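Local structure of Ulp1-like SUMO protease (Chaetomium thermophilum, 6DG4) at residues R5-Q10 with A220-E225; F95-L100 with I128-C133; S135-L140 with H152-A157; C202-I207 with L230-I235. The protein probably removes SUMO from its conjugates as a cysteine protease of the Ulp1 (C48) family, this chain being the C-terminal catalytic domain of a longer protein. All blocks are in the same frame, centred on the assembly; numbering follows the deposited sequence. Where two conformers were deposited one is given.

Interaction 1 of 4, residues R5-Q10 with A220-E225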
loop_
_atom_site.group_PDB
_atom_site.type_symbol
_atom_site.label_atom_id
_atom_site.label_comp_id
_atom_site.label_asym_id
_atom_site.label_seq_id
_atom_site.Cartn_x
_atom_site.Cartn_y
_atom_site.Cartn_z
ATOM N N ARG A 5 9.125 -10.340 10.025
ATOM C CA ARG A 5 9.940 -11.522 9.810
ATOM C C ARG A 5 10.703 -11.430 8.499
ATOM O O ARG A 5 10.344 -10.659 7.605
ATOM C CB ARG A 5 9.031 -12.758 9.740
ATOM C CG ARG A 5 8.005 -12.854 10.851
ATOM C CD ARG A 5 7.180 -14.123 10.711
ATOM N NE ARG A 5 7.979 -15.315 10.974
ATOM C CZ ARG A 5 8.262 -15.774 12.190
ATOM N NH1 ARG A 5 7.813 -15.139 13.266
ATOM N NH2 ARG A 5 9.000 -16.866 12.331
ATOM N N PRO A 6 11.769 -12.211 8.338
ATOM C CA PRO A 6 12.426 -12.254 7.044
ATOM C C PRO A 6 11.502 -12.857 6.006
ATOM O O PRO A 6 10.673 -13.732 6.317
ATOM C CB PRO A 6 13.647 -13.170 7.292
ATOM C CG PRO A 6 13.765 -13.297 8.762
ATOM C CD PRO A 6 12.399 -13.109 9.319
ATOM N N PRO A 7 11.594 -12.429 4.753
ATOM C CA PRO A 7 10.788 -13.049 3.705
ATOM C C PRO A 7 11.171 -14.511 3.531
ATOM O O PRO A 7 12.349 -14.873 3.571
ATOM C CB PRO A 7 11.140 -12.231 2.459
ATOM C CG PRO A 7 12.492 -11.700 2.745
ATOM C CD PRO A 7 12.502 -11.395 4.214
ATOM N N ALA A 8 10.159 -15.357 3.316
ATOM C CA ALA A 8 10.393 -16.792 3.191
ATOM C C ALA A 8 11.051 -17.170 1.871
ATOM O O ALA A 8 11.634 -18.255 1.773
ATOM C CB ALA A 8 9.079 -17.557 3.327
ATOM N N ARG A 9 10.937 -16.316 0.857
ATOM C CA ARG A 9 11.659 -16.457 -0.401
ATOM C C ARG A 9 11.880 -15.054 -0.952
ATOM O O ARG A 9 11.375 -14.068 -0.411
ATOM C CB ARG A 9 10.939 -17.392 -1.386
ATOM C CG ARG A 9 9.472 -17.109 -1.618
ATOM C CD ARG A 9 9.237 -15.972 -2.597
ATOM N NE ARG A 9 7.817 -15.848 -2.913
ATOM C CZ ARG A 9 7.271 -14.821 -3.554
ATOM N NH1 ARG A 9 8.025 -13.810 -3.973
ATOM N NH2 ARG A 9 5.963 -14.803 -3.765
ATOM N N GLN A 10 12.671 -14.966 -2.018
ATOM C CA GLN A 10 12.987 -13.681 -2.630
ATOM C C GLN A 10 11.715 -12.922 -2.993
ATOM O O GLN A 10 10.853 -13.431 -3.716
ATOM C CB GLN A 10 13.815 -13.932 -3.894
ATOM C CG GLN A 10 14.394 -12.677 -4.516
ATOM C CD GLN A 10 15.641 -12.215 -3.810
ATOM O OE1 GLN A 10 16.568 -12.997 -3.604
ATOM N NE2 GLN A 10 15.667 -10.942 -3.415
ATOM N N ALA A 220 13.394 -4.025 5.205
ATOM C CA ALA A 220 14.837 -3.826 5.163
ATOM C C ALA A 220 15.587 -5.111 4.846
ATOM O O ALA A 220 16.710 -5.051 4.337
ATOM C CB ALA A 220 15.325 -3.274 6.505
ATOM N N GLN A 221 14.991 -6.262 5.127
ATOM C CA GLN A 221 15.597 -7.550 4.831
ATOM C C GLN A 221 15.170 -8.105 3.480
ATOM O O GLN A 221 15.678 -9.155 3.080
ATOM C CB GLN A 221 15.217 -8.553 5.934
ATOM C CG GLN A 221 15.751 -8.165 7.304
ATOM C CD GLN A 221 15.287 -9.075 8.429
ATOM O OE1 GLN A 221 14.337 -9.842 8.279
ATOM N NE2 GLN A 221 15.962 -8.985 9.570
ATOM N N ALA A 222 14.282 -7.419 2.752
ATOM C CA ALA A 222 13.534 -8.056 1.677
ATOM C C ALA A 222 13.836 -7.571 0.265
ATOM O O ALA A 222 13.617 -8.336 -0.675
ATOM C CB ALA A 222 12.024 -7.906 1.915
ATOM N N TYR A 223 14.308 -6.342 0.066
ATOM C CA TYR A 223 14.451 -5.843 -1.300
ATOM C C TYR A 223 15.437 -4.683 -1.333
ATOM O O TYR A 223 15.884 -4.187 -0.294
ATOM C CB TYR A 223 13.082 -5.485 -1.910
ATOM C CG TYR A 223 12.436 -4.210 -1.404
ATOM C CD1 TYR A 223 11.698 -4.189 -0.222
ATOM C CD2 TYR A 223 12.542 -3.033 -2.126
ATOM C CE1 TYR A 223 11.104 -3.022 0.231
ATOM C CE2 TYR A 223 11.958 -1.861 -1.682
ATOM C CZ TYR A 223 11.237 -1.854 -0.512
ATOM O OH TYR A 223 10.661 -0.667 -0.105
ATOM N N THR A 224 15.790 -4.278 -2.561
ATOM C CA THR A 224 16.684 -3.160 -2.802
ATOM C C THR A 224 16.100 -2.243 -3.872
ATOM O O THR A 224 15.240 -2.639 -4.666
ATOM C CB THR A 224 18.051 -3.623 -3.317
ATOM O OG1 THR A 224 17.892 -4.080 -4.665
ATOM C CG2 THR A 224 18.624 -4.744 -2.460
ATOM N N GLU A 225 16.614 -1.012 -3.904
ATOM C CA GLU A 225 16.190 -0.054 -4.919
ATOM C C GLU A 225 16.471 -0.563 -6.331
ATOM O O GLU A 225 15.669 -0.343 -7.247
ATOM C CB GLU A 225 16.880 1.290 -4.685
ATOM C CG GLU A 225 16.436 2.370 -5.661
ATOM C CD GLU A 225 16.934 3.756 -5.287
ATOM O OE1 GLU A 225 18.157 3.904 -5.067
ATOM O OE2 GLU A 225 16.104 4.697 -5.224
HETATM O O HOH W 1 13.618 -8.901 -3.432
#
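Gln221 sets CG anti to its carbonyl carbon, beside the backbone N (chi1 -63°), and carries the chain on extended to CD (chi2 175°), the side chain running beside Pro6 and pointing the same way. Its OE1 comes to 3.3 Å from Pro6 CA and also lies against CB and CG of that ring. Pro6 was modelled in two conformers, which makes the exact spacing of its ring doubtful. Pro7, directed at 220-225, makes the apolar part of the contact: its CG meets Ala222 CB at 3.9 Å, while its CD lies 4.0 Å from Gln221 O. The CB of Gln10 starts out away from 220-225, but a bend at chi2 turns CD back, and the carboxamide reaches a bridging water. Gln10 NE2 donates to this water over 2.9 Å, and the water in turn donates to Ala222 O at 2.8 Å. Within its own segment Arg9 NH1 donates to Gln10 O at 2.9 Å, in a nearly straight bond (166°) lying in the guanidinium plane. Farther out, Arg9 NE forms a salt bridge with Asp252 near the C terminus, and the backbone of Arg5 bonds with Gly216 and Asp218. The contact thus lays an N-terminal stretch on the surface loop joining helices 202-215 and 228-241. Pro6 N, close to Gln221 OE1, has no hydrogen to offer, so between these two segments the union rests on van der Waals contact and one shared water.

Interaction 2 of 4, residues F95-L100 with I128-C133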
loop_
_atom_site.group_PDB
_atom_site.type_symbol
_atom_site.label_atom_id
_atom_site.label_comp_id
_atom_site.label_asym_id
_atom_site.label_seq_id
_atom_site.Cartn_x
_atom_site.Cartn_y
_atom_site.Cartn_z
ATOM N N PHE A 95 -7.704 10.134 -1.972
ATOM C CA PHE A 95 -8.475 11.255 -1.461
ATOM C C PHE A 95 -8.387 11.381 0.048
ATOM O O PHE A 95 -8.743 12.433 0.586
ATOM C CB PHE A 95 -9.936 11.117 -1.894
ATOM C CG PHE A 95 -10.131 11.257 -3.378
ATOM C CD1 PHE A 95 -10.315 12.504 -3.940
ATOM C CD2 PHE A 95 -10.095 10.152 -4.213
ATOM C CE1 PHE A 95 -10.481 12.648 -5.302
ATOM C CE2 PHE A 95 -10.261 10.291 -5.579
ATOM C CZ PHE A 95 -10.451 11.540 -6.122
ATOM N N PHE A 96 -7.904 10.356 0.750
ATOM C CA PHE A 96 -7.987 10.395 2.203
ATOM C C PHE A 96 -7.023 11.416 2.797
ATOM O O PHE A 96 -7.428 12.279 3.581
ATOM C CB PHE A 96 -7.756 9.022 2.816
ATOM C CG PHE A 96 -7.880 9.026 4.302
ATOM C CD1 PHE A 96 -9.119 9.099 4.896
ATOM C CD2 PHE A 96 -6.762 9.003 5.105
ATOM C CE1 PHE A 96 -9.244 9.121 6.263
ATOM C CE2 PHE A 96 -6.883 9.033 6.479
ATOM C CZ PHE A 96 -8.125 9.085 7.057
ATOM N N TRP A 97 -5.743 11.331 2.457
ATOM C CA TRP A 97 -4.786 12.249 3.071
ATOM C C TRP A 97 -5.141 13.706 2.805
ATOM O O TRP A 97 -5.114 14.508 3.754
ATOM C CB TRP A 97 -3.356 11.901 2.655
ATOM C CG TRP A 97 -2.329 12.684 3.413
ATOM C CD1 TRP A 97 -1.558 13.696 2.933
ATOM C CD2 TRP A 97 -1.973 12.525 4.792
ATOM N NE1 TRP A 97 -0.739 14.179 3.923
ATOM C CE2 TRP A 97 -0.972 13.475 5.075
ATOM C CE3 TRP A 97 -2.405 11.676 5.816
ATOM C CZ2 TRP A 97 -0.395 13.600 6.339
ATOM C CZ3 TRP A 97 -1.823 11.798 7.073
ATOM C CH2 TRP A 97 -0.831 12.749 7.319
ATOM N N PRO A 98 -5.480 14.119 1.583
ATOM C CA PRO A 98 -5.909 15.517 1.395
ATOM C C PRO A 98 -7.122 15.886 2.232
ATOM O O PRO A 98 -7.195 17.010 2.746
ATOM C CB PRO A 98 -6.177 15.614 -0.114
ATOM C CG PRO A 98 -5.526 14.444 -0.726
ATOM C CD PRO A 98 -5.355 13.386 0.312
ATOM N N ARG A 99 -8.077 14.967 2.389
ATOM C CA ARG A 99 -9.237 15.239 3.230
ATOM C C ARG A 99 -8.823 15.420 4.683
ATOM O O ARG A 99 -9.323 16.312 5.380
ATOM C CB ARG A 99 -10.238 14.091 3.103
ATOM C CG ARG A 99 -11.506 14.274 3.921
ATOM C CD ARG A 99 -12.558 14.959 3.103
ATOM N NE ARG A 99 -13.784 15.203 3.854
ATOM C CZ ARG A 99 -14.831 15.854 3.360
ATOM N NH1 ARG A 99 -14.799 16.309 2.115
ATOM N NH2 ARG A 99 -15.911 16.041 4.102
ATOM N N LEU A 100 -7.904 14.580 5.159
ATOM C CA LEU A 100 -7.436 14.696 6.535
ATOM C C LEU A 100 -6.710 16.020 6.758
ATOM O O LEU A 100 -6.911 16.681 7.785
ATOM C CB LEU A 100 -6.537 13.504 6.864
ATOM C CG LEU A 100 -6.160 13.344 8.334
ATOM C CD1 LEU A 100 -7.408 13.179 9.189
ATOM C CD2 LEU A 100 -5.264 12.156 8.523
ATOM N N ILE A 128 -3.785 -0.869 8.718
ATOM C CA ILE A 128 -4.432 0.197 7.961
ATOM C C ILE A 128 -3.360 0.854 7.100
ATOM O O ILE A 128 -2.377 1.390 7.627
ATOM C CB ILE A 128 -5.098 1.227 8.888
ATOM C CG1 ILE A 128 -6.154 0.548 9.769
ATOM C CG2 ILE A 128 -5.707 2.359 8.067
ATOM C CD1 ILE A 128 -6.745 1.467 10.829
ATOM N N LEU A 129 -3.550 0.815 5.783
ATOM C CA LEU A 129 -2.592 1.345 4.820
ATOM C C LEU A 129 -3.099 2.679 4.282
ATOM O O LEU A 129 -4.178 2.740 3.681
ATOM C CB LEU A 129 -2.421 0.350 3.670
ATOM C CG LEU A 129 -1.925 -1.053 4.048
ATOM C CD1 LEU A 129 -2.031 -1.984 2.841
ATOM C CD2 LEU A 129 -0.490 -1.015 4.565
ATOM N N ILE A 130 -2.329 3.739 4.494
ATOM C CA ILE A 130 -2.702 5.088 4.090
ATOM C C ILE A 130 -1.624 5.624 3.159
ATOM O O ILE A 130 -0.544 6.019 3.600
ATOM C CB ILE A 130 -2.889 6.011 5.311
ATOM C CG1 ILE A 130 -4.007 5.487 6.213
ATOM C CG2 ILE A 130 -3.182 7.439 4.860
ATOM C CD1 ILE A 130 -4.052 6.154 7.579
ATOM N N PRO A 131 -1.872 5.628 1.848
ATOM C CA PRO A 131 -0.900 6.219 0.918
ATOM C C PRO A 131 -0.945 7.736 1.006
ATOM O O PRO A 131 -2.020 8.340 0.988
ATOM C CB PRO A 131 -1.364 5.727 -0.461
ATOM C CG PRO A 131 -2.524 4.827 -0.232
ATOM C CD PRO A 131 -3.053 5.104 1.145
ATOM N N ILE A 132 0.232 8.350 1.089
ATOM C CA ILE A 132 0.370 9.786 1.288
ATOM C C ILE A 132 1.183 10.351 0.137
ATOM O O ILE A 132 2.292 9.879 -0.132
ATOM C CB ILE A 132 1.072 10.097 2.623
ATOM C CG1 ILE A 132 0.188 9.671 3.798
ATOM C CG2 ILE A 132 1.427 11.577 2.707
ATOM C CD1 ILE A 132 0.832 9.837 5.164
ATOM N N CYS A 133 0.650 11.370 -0.526
ATOM C CA CYS A 133 1.386 12.066 -1.572
ATOM C C CYS A 133 1.475 13.543 -1.213
ATOM O O CYS A 133 0.453 14.234 -1.163
ATOM C CB CYS A 133 0.708 11.887 -2.925
ATOM S SG CYS A 133 1.751 12.437 -4.295
HETATM O O HOH W 2 -4.628 8.965 1.176
#
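Ile132 packs over one face of the Trp97 indole, its CG2 placed 3.7 Å from the centroid of the five-membered ring and only 13° off the ring normal, a CH-pi contact. CD1 of the same isoleucine lies over that face toward the rim, 3.8 Å from Trp97 CZ3. Phe96 meets Ile130, two residues earlier in the strand, with CD2 at 3.9 Å from CG2. Both aromatic residues hold CG anti to the backbone N (chi1 -172° in Trp97), and both CB atoms are directed at the strand. A water joins the backbones, accepting from Trp97 N at 2.9 Å and donating to Pro131 O at 2.7 Å. Beyond this shell, Glu134 OE2 accepts from Trp97 NE1, and Val165 of helix 163-177 packs on both Trp97 and Ile132. An alanine in place of Trp97 would probably open a gap beside Ile132 and leave Glu134 without its indole donor. Pro131 turns instead to Ile66 and Ile69 of helix 62-80. Helix 96-103 therefore joins helix 163-177 on one face of the mixed sheet and helix 62-80 lies on the other, consistent with the Ulp1 (C48) catalytic domain, a member of the papain-like clan CA.

Interaction 3 of 4, residues S135-L140 with H152-A157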
loop_
_atom_site.group_PDB
_atom_site.type_symbol
_atom_site.label_atom_id
_atom_site.label_comp_id
_atom_site.label_asym_id
_atom_site.label_seq_id
_atom_site.Cartn_x
_atom_site.Cartn_y
_atom_site.Cartn_z
ATOM N N SER A 135 3.901 16.987 -2.315
ATOM C CA SER A 135 4.915 17.493 -3.234
ATOM C C SER A 135 5.379 16.402 -4.195
ATOM O O SER A 135 6.570 16.268 -4.481
ATOM C CB SER A 135 6.096 18.091 -2.470
ATOM O OG SER A 135 5.648 19.069 -1.546
ATOM N N SER A 136 4.416 15.614 -4.689
ATOM C CA SER A 136 4.626 14.532 -5.649
ATOM C C SER A 136 5.316 13.304 -5.068
ATOM O O SER A 136 5.461 12.290 -5.756
ATOM C CB SER A 136 5.411 15.015 -6.875
ATOM O OG SER A 136 4.756 16.104 -7.500
ATOM N N HIS A 137 5.748 13.376 -3.813
ATOM C CA HIS A 137 6.474 12.283 -3.181
ATOM C C HIS A 137 5.493 11.379 -2.442
ATOM O O HIS A 137 4.774 11.832 -1.543
ATOM C CB HIS A 137 7.511 12.841 -2.211
ATOM C CG HIS A 137 8.285 11.788 -1.481
ATOM N ND1 HIS A 137 8.941 10.759 -2.123
ATOM C CD2 HIS A 137 8.494 11.599 -0.158
ATOM C CE1 HIS A 137 9.521 9.984 -1.225
ATOM N NE2 HIS A 137 9.274 10.476 -0.025
ATOM N N TRP A 138 5.485 10.100 -2.813
ATOM C CA TRP A 138 4.634 9.102 -2.188
ATOM C C TRP A 138 5.363 8.436 -1.033
ATOM O O TRP A 138 6.509 7.997 -1.185
ATOM C CB TRP A 138 4.258 8.011 -3.193
ATOM C CG TRP A 138 3.199 8.407 -4.141
ATOM C CD1 TRP A 138 3.369 8.809 -5.424
ATOM C CD2 TRP A 138 1.790 8.434 -3.891
ATOM N NE1 TRP A 138 2.154 9.097 -5.994
ATOM C CE2 TRP A 138 1.166 8.863 -5.073
ATOM C CE3 TRP A 138 0.994 8.133 -2.780
ATOM C CZ2 TRP A 138 -0.210 9.009 -5.179
ATOM C CZ3 TRP A 138 -0.374 8.279 -2.888
ATOM C CH2 TRP A 138 -0.961 8.712 -4.078
ATOM N N THR A 139 4.665 8.331 0.097
ATOM C CA THR A 139 5.092 7.597 1.275
ATOM C C THR A 139 3.889 6.808 1.782
ATOM O O THR A 139 2.779 6.919 1.251
ATOM C CB THR A 139 5.624 8.541 2.361
ATOM O OG1 THR A 139 4.595 9.458 2.766
ATOM C CG2 THR A 139 6.847 9.307 1.859
ATOM N N LEU A 140 4.112 6.008 2.824
ATOM C CA LEU A 140 3.105 5.091 3.340
ATOM C C LEU A 140 2.963 5.289 4.839
ATOM O O LEU A 140 3.928 5.098 5.584
ATOM C CB LEU A 140 3.511 3.640 3.070
ATOM C CG LEU A 140 2.496 2.594 3.531
ATOM C CD1 LEU A 140 1.243 2.641 2.667
ATOM C CD2 LEU A 140 3.115 1.203 3.538
ATOM N N HIS A 152 5.105 5.936 9.839
ATOM C CA HIS A 152 5.209 6.604 8.550
ATOM C C HIS A 152 6.497 6.123 7.906
ATOM O O HIS A 152 7.584 6.355 8.446
ATOM C CB HIS A 152 5.227 8.119 8.744
ATOM C CG HIS A 152 5.347 8.887 7.468
ATOM N ND1 HIS A 152 6.180 9.976 7.333
ATOM C CD2 HIS A 152 4.750 8.718 6.265
ATOM C CE1 HIS A 152 6.079 10.454 6.106
ATOM N NE2 HIS A 152 5.222 9.705 5.436
ATOM N N LEU A 153 6.376 5.442 6.765
ATOM C CA LEU A 153 7.525 4.877 6.064
ATOM C C LEU A 153 7.829 5.765 4.865
ATOM O O LEU A 153 7.063 5.800 3.894
ATOM C CB LEU A 153 7.273 3.438 5.621
ATOM C CG LEU A 153 7.326 2.391 6.735
ATOM C CD1 LEU A 153 6.062 2.411 7.580
ATOM C CD2 LEU A 153 7.573 1.001 6.170
ATOM N N ASP A 154 8.936 6.491 4.946
ATOM C CA ASP A 154 9.394 7.376 3.883
ATOM C C ASP A 154 10.708 6.808 3.362
ATOM O O ASP A 154 11.708 6.790 4.085
ATOM C CB ASP A 154 9.593 8.780 4.441
ATOM C CG ASP A 154 9.927 9.791 3.373
ATOM O OD1 ASP A 154 10.344 9.381 2.266
ATOM O OD2 ASP A 154 9.783 11.000 3.651
ATOM N N SER A 155 10.696 6.332 2.114
ATOM C CA SER A 155 11.894 5.738 1.532
ATOM C C SER A 155 13.047 6.729 1.448
ATOM O O SER A 155 14.210 6.318 1.453
ATOM C CB SER A 155 11.574 5.141 0.157
ATOM O OG SER A 155 10.877 6.056 -0.684
ATOM N N MET A 156 12.763 8.034 1.389
ATOM C CA MET A 156 13.853 9.004 1.345
ATOM C C MET A 156 14.653 9.035 2.636
ATOM O O MET A 156 15.789 9.522 2.631
ATOM C CB MET A 156 13.319 10.388 0.991
ATOM C CG MET A 156 12.932 10.458 -0.463
ATOM S SD MET A 156 12.221 12.030 -0.959
ATOM C CE MET A 156 13.578 13.143 -0.602
ATOM N N ALA A 157 14.099 8.513 3.730
ATOM C CA ALA A 157 14.779 8.460 5.016
ATOM C C ALA A 157 15.058 7.023 5.445
ATOM O O ALA A 157 15.131 6.723 6.641
ATOM C CB ALA A 157 13.958 9.193 6.077
HETATM O O HOH W 3 8.286 6.277 0.109
#
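Leu140 and Leu153 form an antiparallel hydrogen-bonded pair, with Leu153 N 2.7 Å from Leu140 O and Leu140 N 3.1 Å from Leu153 O. Next to it, Thr139 OG1 and His152 NE2 share a hydrogen bond of 2.8 Å at the edge of the imidazole, while Thr139 CG2 rests on the Asp154 carboxylate. His137, its CG anti to the backbone N (chi1 178°), extends toward that carboxylate and donates from NE2 to Asp154 OD1, 2.8 Å away and almost straight (174°). The carboxylate is not coplanar with the ring, and OD1 is met from above its plane. Met156 N reaches the same oxygen from the opposite face at 2.9 Å, closing an Asx turn. Met156 also lays SD over the His137 ring, 3.5 Å from its centroid. An alanine at Asp154 would probably leave His137 NE2 and Met156 N without their acceptor and the imidazole freer to turn. With NE2 tethered, the ring turns ND1 toward Cys202 on helix 202-215, an order consistent with the Cys-His-Asp catalytic triad of C48 peptidases, in which the aspartate orients the histidine beside the thiol.

Interaction 4 of 4, residues C202-I207 with L230-I235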
loop_
_atom_site.group_PDB
_atom_site.type_symbol
_atom_site.label_atom_id
_atom_site.label_comp_id
_atom_site.label_asym_id
_atom_site.label_seq_id
_atom_site.Cartn_x
_atom_site.Cartn_y
_atom_site.Cartn_z
ATOM N N CYS A 202 9.477 6.518 -5.687
ATOM C CA CYS A 202 8.711 6.618 -4.445
ATOM C C CYS A 202 7.427 5.788 -4.467
ATOM O O CYS A 202 7.076 5.160 -3.462
ATOM C CB CYS A 202 8.392 8.083 -4.130
ATOM S SG CYS A 202 7.371 8.957 -5.368
ATOM N N GLY A 203 6.688 5.804 -5.576
ATOM C CA GLY A 203 5.466 5.022 -5.629
ATOM C C GLY A 203 5.722 3.531 -5.564
ATOM O O GLY A 203 4.915 2.777 -5.009
ATOM N N VAL A 204 6.846 3.080 -6.126
ATOM C CA VAL A 204 7.167 1.658 -6.071
ATOM C C VAL A 204 7.606 1.264 -4.665
ATOM O O VAL A 204 7.248 0.191 -4.163
ATOM C CB VAL A 204 8.213 1.284 -7.138
ATOM C CG1 VAL A 204 8.304 -0.225 -7.251
ATOM C CG2 VAL A 204 7.870 1.909 -8.492
ATOM N N PHE A 205 8.395 2.115 -4.008
ATOM C CA PHE A 205 8.721 1.878 -2.607
ATOM C C PHE A 205 7.457 1.821 -1.754
ATOM O O PHE A 205 7.332 0.971 -0.864
ATOM C CB PHE A 205 9.610 3.007 -2.077
ATOM C CG PHE A 205 11.069 2.892 -2.444
ATOM C CD1 PHE A 205 11.864 1.913 -1.880
ATOM C CD2 PHE A 205 11.658 3.810 -3.296
ATOM C CE1 PHE A 205 13.205 1.827 -2.183
ATOM C CE2 PHE A 205 13.003 3.722 -3.607
ATOM C CZ PHE A 205 13.774 2.729 -3.045
ATOM N N THR A 206 6.522 2.745 -1.990
ATOM C CA THR A 206 5.289 2.791 -1.204
ATOM C C THR A 206 4.508 1.486 -1.341
ATOM O O THR A 206 4.074 0.902 -0.340
ATOM C CB THR A 206 4.462 4.006 -1.642
ATOM O OG1 THR A 206 5.143 5.210 -1.265
ATOM C CG2 THR A 206 3.077 4.033 -1.021
ATOM N N ILE A 207 4.327 1.002 -2.572
ATOM C CA ILE A 207 3.612 -0.256 -2.778
ATOM C C ILE A 207 4.360 -1.410 -2.119
ATOM O O ILE A 207 3.759 -2.288 -1.487
ATOM C CB ILE A 207 3.411 -0.516 -4.283
ATOM C CG1 ILE A 207 2.418 0.471 -4.895
ATOM C CG2 ILE A 207 2.944 -1.955 -4.523
ATOM C CD1 ILE A 207 2.464 0.503 -6.418
ATOM N N LEU A 230 12.243 -4.196 -12.066
ATOM C CA LEU A 230 11.536 -5.467 -12.145
ATOM C C LEU A 230 10.234 -5.427 -11.353
ATOM O O LEU A 230 9.214 -5.965 -11.799
ATOM C CB LEU A 230 12.455 -6.569 -11.637
ATOM C CG LEU A 230 11.830 -7.933 -11.397
ATOM C CD1 LEU A 230 11.194 -8.471 -12.668
ATOM C CD2 LEU A 230 12.921 -8.861 -10.865
ATOM N N GLN A 231 10.242 -4.800 -10.180
ATOM C CA GLN A 231 9.019 -4.717 -9.390
ATOM C C GLN A 231 7.912 -3.992 -10.143
ATOM O O GLN A 231 6.735 -4.331 -9.982
ATOM C CB GLN A 231 9.318 -4.023 -8.066
ATOM C CG GLN A 231 8.143 -3.915 -7.104
ATOM C CD GLN A 231 7.707 -5.224 -6.488
ATOM O OE1 GLN A 231 7.803 -6.294 -7.093
ATOM N NE2 GLN A 231 7.195 -5.135 -5.266
ATOM N N ARG A 232 8.255 -3.004 -10.976
ATOM C CA ARG A 232 7.236 -2.363 -11.802
ATOM C C ARG A 232 6.555 -3.374 -12.716
ATOM O O ARG A 232 5.335 -3.330 -12.901
ATOM C CB ARG A 232 7.851 -1.234 -12.627
ATOM C CG ARG A 232 8.336 -0.070 -11.794
ATOM C CD ARG A 232 9.302 0.788 -12.595
ATOM N NE ARG A 232 9.800 1.904 -11.797
ATOM C CZ ARG A 232 9.218 3.097 -11.731
ATOM N NH1 ARG A 232 8.108 3.337 -12.413
ATOM N NH2 ARG A 232 9.734 4.042 -10.957
ATOM N N GLN A 233 7.339 -4.273 -13.323
ATOM C CA GLN A 233 6.764 -5.300 -14.181
ATOM C C GLN A 233 5.876 -6.243 -13.384
ATOM O O GLN A 233 4.820 -6.669 -13.867
ATOM C CB GLN A 233 7.865 -6.124 -14.841
ATOM C CG GLN A 233 8.720 -5.398 -15.807
ATOM C CD GLN A 233 9.648 -6.367 -16.509
ATOM O OE1 GLN A 233 9.568 -6.578 -17.722
ATOM N NE2 GLN A 233 10.516 -6.990 -15.738
ATOM N N ARG A 234 6.306 -6.599 -12.170
ATOM C CA ARG A 234 5.516 -7.498 -11.339
ATOM C C ARG A 234 4.209 -6.846 -10.913
ATOM O O ARG A 234 3.157 -7.495 -10.916
ATOM C CB ARG A 234 6.330 -7.927 -10.120
ATOM C CG ARG A 234 7.574 -8.748 -10.482
ATOM C CD ARG A 234 8.276 -9.313 -9.241
ATOM N NE ARG A 234 7.345 -10.162 -8.513
ATOM C CZ ARG A 234 7.000 -11.396 -8.870
ATOM N NH1 ARG A 234 7.535 -11.988 -9.933
ATOM N NH2 ARG A 234 6.097 -12.042 -8.159
ATOM N N ILE A 235 4.254 -5.562 -10.541
ATOM C CA ILE A 235 3.030 -4.842 -10.203
ATOM C C ILE A 235 2.092 -4.822 -11.398
ATOM O O ILE A 235 0.881 -5.037 -11.264
ATOM C CB ILE A 235 3.365 -3.420 -9.717
ATOM C CG1 ILE A 235 4.077 -3.469 -8.362
ATOM C CG2 ILE A 235 2.097 -2.561 -9.620
ATOM C CD1 ILE A 235 4.806 -2.178 -8.032
#
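Ile207 and Ile235 reach toward each other tip to tip, their CD1 atoms 3.9 Å apart, and form one end of the apolar contact. Val204 forms the other: its CG1 lies 4.1 Å from Ile235 CD1 and 3.7 Å from Gln231 CG, sliding past the aliphatic part of the glutamine in the opposite direction. CG1 stands anti to the backbone N and CG2 anti to the carbonyl carbon (chi1 -168°), placing CG1 on Gln231 and Ile235, and CG2 on Arg232. CG2 sits over the centre of the Arg232 guanidinium, 3.6 Å above its plane, the two side chains crossing at about a right angle. This is methyl packing on the flat face of a charged group, which leaves the N-H bonds at its rim for other partners.

Helix 202-215 begins with Cys202, a position consistent with that of the nucleophile in papain-like peptidases, and the axes of 202-207 and 230-235 cross at 63°, 10.6 Å apart at their closest.

The polar ends of Arg232 and Gln231 have partners beyond the two segments. Arg232 NH2 forms a salt bridge with Asp201, just before helix 202-215, and NH1 donates to the carbonyls of Ala58 and Leu53; these bonds are likely to hold the guanidinium with its face to Val204. Gln231, bent at chi2, donates from NE2 to Thr208 OG1, which is itself bonded to Val204 O. Inside helix 202-207, Thr206 OG1 lies 2.9 Å from Cys202 O and donates to it from above the carbonyl plane, while Thr206 N approaches from the opposite face.

How the interactions relate
From the N terminus, interaction 1 opens first and closes last but one, its loop of some 210 residues enclosing interactions 2 and 3 entirely. Interaction 2 closes a short loop, bringing strand 127-134 back against helix 96-103. Interaction 3 follows in series and closes the hairpin of strands 137-144 and 149-153; the two are joined through neighbouring strands, Ile132 O lying 2.8 Å from Thr139 N. Interaction 4 opens after both and crosses interaction 1, since residues 220-225 fall between its two helices; Tyr223 and Glu225 touch Phe205. Interactions 3 and 4 meet at His137 and Cys202, where sheet and helix 202-215 come together.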